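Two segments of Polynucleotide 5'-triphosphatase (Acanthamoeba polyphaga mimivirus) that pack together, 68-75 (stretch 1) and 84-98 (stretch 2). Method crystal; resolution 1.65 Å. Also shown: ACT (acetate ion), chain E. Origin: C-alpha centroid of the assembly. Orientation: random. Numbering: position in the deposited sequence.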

ATOM      1  N   SER A  68       3.551  13.101  -4.367  1.00 15.56           N
ATOM      2  CA  SER A  68       4.557  12.144  -4.807  1.00 15.05           C
ATOM      3  C   SER A  68       5.594  12.020  -3.720  1.00 19.65           C
ATOM      4  O   SER A  68       5.943  13.009  -3.077  1.00 20.43           O
ATOM      5  N   ASN A  69       5.994  10.791  -3.418  1.00 16.42           N
ATOM      6  CA  ASN A  69       6.972  10.573  -2.346  1.00 19.04           C
ATOM      7  C   ASN A  69       7.887   9.412  -2.639  1.00 21.49           C
ATOM      8  O   ASN A  69       7.470   8.443  -3.240  1.00 16.19           O
ATOM      9  N   ASN A  70       9.113   9.507  -2.141  1.00 17.71           N
ATOM     10  CA  ASN A  70      10.112   8.435  -2.223  1.00 15.65           C
ATOM     11  C   ASN A  70      10.204   8.011  -0.739  1.00 18.34           C
ATOM     12  O   ASN A  70      10.355   8.861   0.152  1.00 19.16           O
ATOM     13  N   TYR A  71      10.031   6.727  -0.453  1.00 15.96           N
ATOM     14  CA  TYR A  71      10.104   6.255   0.929  1.00 14.57           C
ATOM     15  C   TYR A  71      10.548   4.816   1.037  1.00 17.26           C
ATOM     16  O   TYR A  71      10.413   4.054   0.096  1.00 14.78           O
ATOM     17  N   LEU A  72      11.043   4.449   2.215  1.00 13.60           N
ATOM     18  CA  LEU A  72      11.482   3.084   2.472  1.00 12.64           C
ATOM     19  C   LEU A  72      10.535   2.404   3.477  1.00 15.16           C
ATOM     20  O   LEU A  72      10.327   2.907   4.594  1.00 12.93           O
ATOM     21  N   ASP A  73       9.935   1.282   3.067  1.00 12.07           N
ATOM     22  CA  ASP A  73       9.073   0.487   3.951  1.00 13.53           C
ATOM     23  C   ASP A  73       9.877  -0.650   4.550  1.00 18.34           C
ATOM     24  O   ASP A  73      10.524  -1.400   3.823  1.00 17.48           O
ATOM     25  N   ILE A  74       9.797  -0.807   5.871  1.00 13.02           N
ATOM     26  CA  ILE A  74      10.497  -1.897   6.549  1.00 11.36           C
ATOM     27  C   ILE A  74       9.384  -2.671   7.211  1.00 11.94           C
ATOM     28  O   ILE A  74       8.682  -2.163   8.087  1.00 14.16           O
ATOM     29  N   SER A  75       9.176  -3.894   6.740  1.00 12.05           N
ATOM     30  CA  SER A  75       8.111  -4.708   7.297  1.00 10.63           C
ATOM     31  C   SER A  75       8.653  -5.834   8.158  1.00 15.92           C
ATOM     32  O   SER A  75       9.511  -6.599   7.706  1.00 15.02           O
ATOM     33  N   TYR A  84       4.198  -5.663  11.104  1.00 13.25           N
ATOM     34  CA  TYR A  84       4.407  -4.366  11.780  1.00 11.58           C
ATOM     35  C   TYR A  84       5.281  -3.639  10.764  1.00 13.57           C
ATOM     36  O   TYR A  84       6.415  -4.060  10.493  1.00 15.22           O
ATOM     37  N   ARG A  85       4.727  -2.607  10.134  1.00 11.06           N
ATOM     38  CA  ARG A  85       5.455  -1.885   9.084  1.00 10.29           C
ATOM     39  C   ARG A  85       5.742  -0.418   9.375  1.00 13.58           C
ATOM     40  O   ARG A  85       4.849   0.323   9.753  1.00 14.62           O
ATOM     41  N   VAL A  86       6.997  -0.026   9.188  1.00 13.84           N
ATOM     42  CA  VAL A  86       7.402   1.357   9.359  1.00 13.72           C
ATOM     43  C   VAL A  86       7.755   1.938   7.980  1.00 14.43           C
ATOM     44  O   VAL A  86       8.508   1.315   7.217  1.00 14.25           O
ATOM     45  N   SER A  87       7.210   3.110   7.653  1.00 12.98           N
ATOM     46  CA  SER A  87       7.543   3.780   6.397  1.00 14.51           C
ATOM     47  C   SER A  87       8.365   5.025   6.741  1.00 14.28           C
ATOM     48  O   SER A  87       7.884   5.875   7.484  1.00 16.98           O
ATOM     49  N   LEU A  88       9.571   5.110   6.199  1.00 12.65           N
ATOM     50  CA  LEU A  88      10.473   6.252   6.437  1.00 13.90           C
ATOM     51  C   LEU A  88      10.407   7.179   5.237  1.00 17.09           C
ATOM     52  O   LEU A  88      10.817   6.793   4.139  1.00 14.23           O
ATOM     53  N   PHE A  89       9.933   8.414   5.464  1.00 14.74           N
ATOM     54  CA  PHE A  89       9.780   9.399   4.390  1.00 16.42           C
ATOM     55  C   PHE A  89      10.899  10.427   4.306  1.00 18.76           C
ATOM     56  O   PHE A  89      11.047  11.116   3.298  1.00 20.59           O
ATOM     57  N   ASN A  90      11.669  10.563   5.382  1.00 17.18           N
ATOM     58  CA  ASN A  90      12.764  11.541   5.366  1.00 23.63           C
ATOM     59  C   ASN A  90      13.985  10.909   4.667  1.00 20.17           C
ATOM     60  O   ASN A  90      14.513   9.920   5.139  1.00 19.32           O
ATOM     61  N   GLN A  91      14.431  11.507   3.557  1.00 22.65           N
ATOM     62  CA  GLN A  91      15.556  10.974   2.770  1.00 24.14           C
ATOM     63  C   GLN A  91      16.885  10.835   3.493  1.00 30.28           C
ATOM     64  O   GLN A  91      17.597   9.853   3.283  1.00 28.40           O
ATOM     65  N   GLU A  92      17.175  11.766   4.407  1.00 25.04           N
ATOM     66  CA  GLU A  92      18.401  11.715   5.195  1.00 28.15           C
ATOM     67  C   GLU A  92      18.329  10.529   6.181  1.00 25.15           C
ATOM     68  O   GLU A  92      19.301   9.789   6.324  1.00 27.73           O
ATOM     69  N   GLN A  93      17.135  10.291   6.740  1.00 23.19           N
ATOM     70  CA  GLN A  93      16.889   9.198   7.691  1.00 19.66           C
ATOM     71  C   GLN A  93      16.979   7.823   6.996  1.00 19.57           C
ATOM     72  O   GLN A  93      17.499   6.869   7.587  1.00 21.27           O
ATOM     73  N   ILE A  94      16.513   7.755   5.744  1.00 20.16           N
ATOM     74  CA  ILE A  94      16.564   6.522   4.922  1.00 18.33           C
ATOM     75  C   ILE A  94      18.042   6.149   4.711  1.00 23.94           C
ATOM     76  O   ILE A  94      18.443   5.009   4.967  1.00 26.44           O
ATOM     77  N   GLY A  95      18.841   7.154   4.342  1.00 26.22           N
ATOM     78  CA  GLY A  95      20.269   6.973   4.107  1.00 31.61           C
ATOM     79  C   GLY A  95      21.005   6.556   5.358  1.00 27.58           C
ATOM     80  O   GLY A  95      21.868   5.678   5.310  1.00 32.50           O
ATOM     81  N   GLU A  96      20.611   7.145   6.491  1.00 32.68           N
ATOM     82  CA  GLU A  96      21.203   6.846   7.794  1.00 27.96           C
ATOM     83  C   GLU A  96      20.880   5.434   8.241  1.00 32.56           C
ATOM     84  O   GLU A  96      21.744   4.738   8.767  1.00 29.53           O
ATOM     85  N   PHE A  97      19.648   5.004   7.966  1.00 26.16           N
ATOM     86  CA  PHE A  97      19.203   3.661   8.306  1.00 25.12           C
ATOM     87  C   PHE A  97      20.016   2.629   7.510  1.00 21.15           C
ATOM     88  O   PHE A  97      20.499   1.661   8.088  1.00 24.71           O
ATOM     89  N   ILE A  98      20.116   2.827   6.195  1.00 25.87           N
ATOM     90  CA  ILE A  98      20.853   1.913   5.320  1.00 28.50           C
ATOM     91  C   ILE A  98      22.329   1.795   5.702  1.00 29.89           C
ATOM     92  O   ILE A  98      22.821   0.684   5.865  1.00 33.02           O
TER

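The Gln91 side chain ties the start of the helix to the strand at Asn70. Its NE2 donates to Asn70 O at 2.8 Å and to Phe89 O at 2.9 Å. Water 1 also joins these two carbonyls, donating to Asn70 O at 2.9 Å and to Phe89 O at 2.8 Å. Chi1 and chi2 of Gln91 are both m, which brings the amide back to the strand.

Next to this, Tyr71 (chi1 p) and Phe89 (chi1 m) form an offset stack, centroids 4.7 Å apart and planes at 24°. Tyr71 CB also sits over the Phe89 ring face, while Asn69 CB lies at the ring edge.

The strands pair antiparallel. Along each one the side chains alternate between two faces, and paired residues share a face. Asp73, Ser87, Ser75 and Arg85 share one. There Ser87 OG (chi1 m) donates to Asp73 OD1 at 2.6 Å. Asp73 OD2 and Arg85 NH1 form a long salt bridge of 4.0 Å, through charge alone.

Leu72, Ile74, Val86 and Leu88 line the other face. Ile94 and Phe97 of the helix pack against Leu72 (t, p): Leu72 CB lies 4.0 Å from Ile94 CG2, and Leu72 CD2 lies 3.8 Å from Phe97 CD2. Ile74 (chi1 m, chi2 101°) places CD1 over the Phe97 ring face and 3.8 Å from Leu88 CD1.

Outside the contact, Ser68 OG donates to acetate OXT at a very short 2.5 Å.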

ATOM      1  CB  SER A  68       5.196  12.507  -6.151  1.00 23.27           C
ATOM      2  OG  SER A  68       5.700  13.820  -6.160  1.00 29.07           O
ATOM      3  CB  ASN A  69       6.270  10.200  -1.028  1.00 19.17           C
ATOM      4  CG  ASN A  69       5.527  11.350  -0.393  1.00 29.53           C
ATOM      5  OD1 ASN A  69       6.132  12.327   0.059  1.00 36.59           O
ATOM      6  ND2 ASN A  69       4.210  11.234  -0.337  1.00 30.47           N
ATOM      7  CB  ASN A  70      11.503   8.936  -2.638  1.00 18.67           C
ATOM      8  CG  ASN A  70      11.532   9.545  -4.008  1.00 29.47           C
ATOM      9  OD1 ASN A  70      11.015   8.976  -4.953  1.00 27.99           O
ATOM     10  ND2 ASN A  70      12.173  10.703  -4.129  1.00 34.99           N
ATOM     11  CB  TYR A  71       8.763   6.447   1.661  1.00 13.45           C
ATOM     12  CG  TYR A  71       7.566   5.713   1.092  1.00 16.05           C
ATOM     13  CD1 TYR A  71       6.856   6.231  -0.002  1.00 16.12           C
ATOM     14  CD2 TYR A  71       7.086   4.547   1.705  1.00 15.02           C
ATOM     15  CE1 TYR A  71       5.680   5.596  -0.461  1.00 18.00           C
ATOM     16  CE2 TYR A  71       5.910   3.911   1.260  1.00 20.02           C
ATOM     17  CZ  TYR A  71       5.219   4.440   0.181  1.00 19.20           C
ATOM     18  OH  TYR A  71       4.089   3.797  -0.269  1.00 21.04           O
ATOM     19  CB  LEU A  72      12.917   3.092   3.056  1.00 12.77           C
ATOM     20  CG  LEU A  72      13.443   1.716   3.466  1.00 13.74           C
ATOM     21  CD1 LEU A  72      13.607   0.834   2.270  1.00 17.33           C
ATOM     22  CD2 LEU A  72      14.751   1.843   4.240  1.00 17.09           C
ATOM     23  CB  ASP A  73       7.925  -0.189   3.185  1.00 15.73           C
ATOM     24  CG  ASP A  73       6.718   0.687   3.026  1.00 21.50           C
ATOM     25  OD1 ASP A  73       6.665   1.764   3.636  1.00 22.19           O
ATOM     26  OD2 ASP A  73       5.785   0.267   2.312  1.00 24.60           O
ATOM     27  CB  ILE A  74      11.518  -1.405   7.612  1.00 12.30           C
ATOM     28  CG1 ILE A  74      12.561  -0.492   6.977  1.00 15.91           C
ATOM     29  CG2 ILE A  74      12.293  -2.595   8.193  1.00 15.73           C
ATOM     30  CD1 ILE A  74      12.297   0.967   7.209  1.00 21.73           C
ATOM     31  CB  SER A  75       7.294  -5.342   6.174  1.00 15.15           C
ATOM     32  OG  SER A  75       6.674  -4.363   5.362  1.00 15.58           O
ATOM     33  CB  TYR A  84       5.169  -4.543  13.117  1.00 10.12           C
ATOM     34  CG  TYR A  84       5.266  -3.247  13.929  1.00 12.64           C
ATOM     35  CD1 TYR A  84       4.246  -2.872  14.816  1.00 17.25           C
ATOM     36  CD2 TYR A  84       6.401  -2.429  13.824  1.00 15.19           C
ATOM     37  CE1 TYR A  84       4.379  -1.687  15.614  1.00 18.57           C
ATOM     38  CE2 TYR A  84       6.544  -1.255  14.602  1.00 15.90           C
ATOM     39  CZ  TYR A  84       5.532  -0.905  15.485  1.00 16.61           C
ATOM     40  OH  TYR A  84       5.678   0.224  16.255  1.00 19.57           O
ATOM     41  CB  ARG A  85       4.675  -1.979   7.762  1.00 12.28           C
ATOM     42  CG  ARG A  85       5.352  -1.324   6.531  1.00 15.18           C
ATOM     43  CD  ARG A  85       4.418  -1.318   5.341  1.00 21.83           C
ATOM     44  NE  ARG A  85       3.278  -0.431   5.558  1.00 24.94           N
ATOM     45  CZ  ARG A  85       2.261  -0.290   4.704  1.00 39.47           C
ATOM     46  NH1 ARG A  85       2.233  -0.973   3.565  1.00 42.99           N
ATOM     47  NH2 ARG A  85       1.268   0.535   4.989  1.00 39.20           N
ATOM     48  CB  VAL A  86       8.618   1.471  10.302  1.00 16.95           C
ATOM     49  CG1 VAL A  86       9.212   2.861  10.259  1.00 17.46           C
ATOM     50  CG2 VAL A  86       8.197   1.129  11.716  1.00 17.63           C
ATOM     51  CB  SER A  87       6.275   4.213   5.654  1.00 14.67           C
ATOM     52  OG  SER A  87       5.408   3.103   5.467  1.00 19.03           O
ATOM     53  CB  LEU A  88      11.897   5.752   6.647  1.00 13.20           C
ATOM     54  CG  LEU A  88      12.134   4.824   7.837  1.00 15.15           C
ATOM     55  CD1 LEU A  88      13.609   4.425   7.893  1.00 15.86           C
ATOM     56  CD2 LEU A  88      11.732   5.526   9.146  1.00 19.00           C
ATOM     57  CB  PHE A  89       8.429  10.125   4.513  1.00 16.86           C
ATOM     58  CG  PHE A  89       7.246   9.263   4.173  1.00 15.88           C
ATOM     59  CD1 PHE A  89       6.648   8.462   5.163  1.00 17.97           C
ATOM     60  CD2 PHE A  89       6.694   9.269   2.875  1.00 18.72           C
ATOM     61  CE1 PHE A  89       5.518   7.670   4.869  1.00 21.72           C
ATOM     62  CE2 PHE A  89       5.551   8.477   2.576  1.00 15.46           C
ATOM     63  CZ  PHE A  89       4.965   7.680   3.570  1.00 20.98           C
ATOM     64  CB  ASN A  90      13.068  11.963   6.804  1.00 24.52           C
ATOM     65  CG  ASN A  90      14.196  12.962   6.887  1.00 29.97           C
ATOM     66  OD1 ASN A  90      15.358  12.582   6.889  1.00 24.67           O
ATOM     67  ND2 ASN A  90      13.857  14.242   6.912  1.00 31.39           N
ATOM     68  CB  GLN A  91      15.718  11.735   1.443  1.00 26.00           C
ATOM     69  CG  GLN A  91      14.413  11.947   0.648  1.00 39.39           C
ATOM     70  CD  GLN A  91      13.695  10.649   0.295  1.00 41.46           C
ATOM     71  OE1 GLN A  91      14.241   9.796  -0.415  1.00 44.60           O
ATOM     72  NE2 GLN A  91      12.480  10.477   0.832  1.00 29.67           N
ATOM     73  CB  GLU A  92      18.605  13.043   5.942  1.00 31.18           C
ATOM     74  CG  GLU A  92      19.942  13.163   6.680  1.00 39.82           C
ATOM     75  CD  GLU A  92      20.236  14.565   7.211  1.00 44.90           C
ATOM     76  OE1 GLU A  92      19.363  15.461   7.143  1.00 51.61           O
ATOM     77  OE2 GLU A  92      21.363  14.770   7.704  1.00 50.72           O
ATOM     78  CB  GLN A  93      15.520   9.381   8.372  1.00 20.16           C
ATOM     79  CG  GLN A  93      15.207   8.318   9.433  1.00 30.11           C
ATOM     80  CD  GLN A  93      14.119   8.722  10.403  1.00 32.87           C
ATOM     81  OE1 GLN A  93      13.245   9.537  10.090  1.00 34.28           O
ATOM     82  NE2 GLN A  93      14.182   8.166  11.609  1.00 41.19           N
ATOM     83  CB  ILE A  94      15.875   6.718   3.530  1.00 20.90           C
ATOM     84  CG1 ILE A  94      14.363   6.917   3.688  1.00 19.67           C
ATOM     85  CG2 ILE A  94      16.120   5.479   2.603  1.00 25.94           C
ATOM     86  CD1 ILE A  94      13.653   7.430   2.437  1.00 20.77           C
ATOM     87  CB  GLU A  96      20.745   7.847   8.846  1.00 31.14           C
ATOM     88  CG  GLU A  96      21.487   9.172   8.782  1.00 41.80           C
ATOM     89  CD  GLU A  96      21.174  10.074   9.958  1.00 47.74           C
ATOM     90  OE1 GLU A  96      21.167   9.582  11.110  1.00 55.06           O
ATOM     91  OE2 GLU A  96      20.945  11.279   9.733  1.00 50.90           O
ATOM     92  CB  PHE A  97      17.704   3.507   8.013  1.00 21.15           C
ATOM     93  CG  PHE A  97      17.176   2.104   8.223  1.00 24.29           C
ATOM     94  CD1 PHE A  97      16.841   1.646   9.499  1.00 28.93           C
ATOM     95  CD2 PHE A  97      17.065   1.220   7.136  1.00 20.80           C
ATOM     96  CE1 PHE A  97      16.398   0.312   9.702  1.00 29.48           C
ATOM     97  CE2 PHE A  97      16.626  -0.119   7.320  1.00 23.88           C
ATOM     98  CZ  PHE A  97      16.296  -0.571   8.601  1.00 22.69           C
ATOM     99  CB  ILE A  98      20.705   2.296   3.817  1.00 30.60           C
ATOM    100  CG1 ILE A  98      19.248   2.100   3.379  1.00 31.60           C
ATOM    101  CG2 ILE A  98      21.662   1.446   2.913  1.00 31.38           C
ATOM    102  CD1 ILE A  98      18.925   2.644   2.009  1.00 31.27           C
TER
HETATM  103  C   ACT E2005       6.790  15.983  -3.813  1.00 57.90           C
HETATM  104  O   ACT E2005       6.763  15.939  -2.473  1.00 60.93           O
HETATM  105  OXT ACT E2005       7.022  14.991  -4.436  1.00 58.50           O
HETATM  106  CH3 ACT E2005       6.529  17.263  -4.538  1.00 53.83           C
HETATM  107  O   HOH W   1       9.435  11.438   0.982  1.00 43.51           O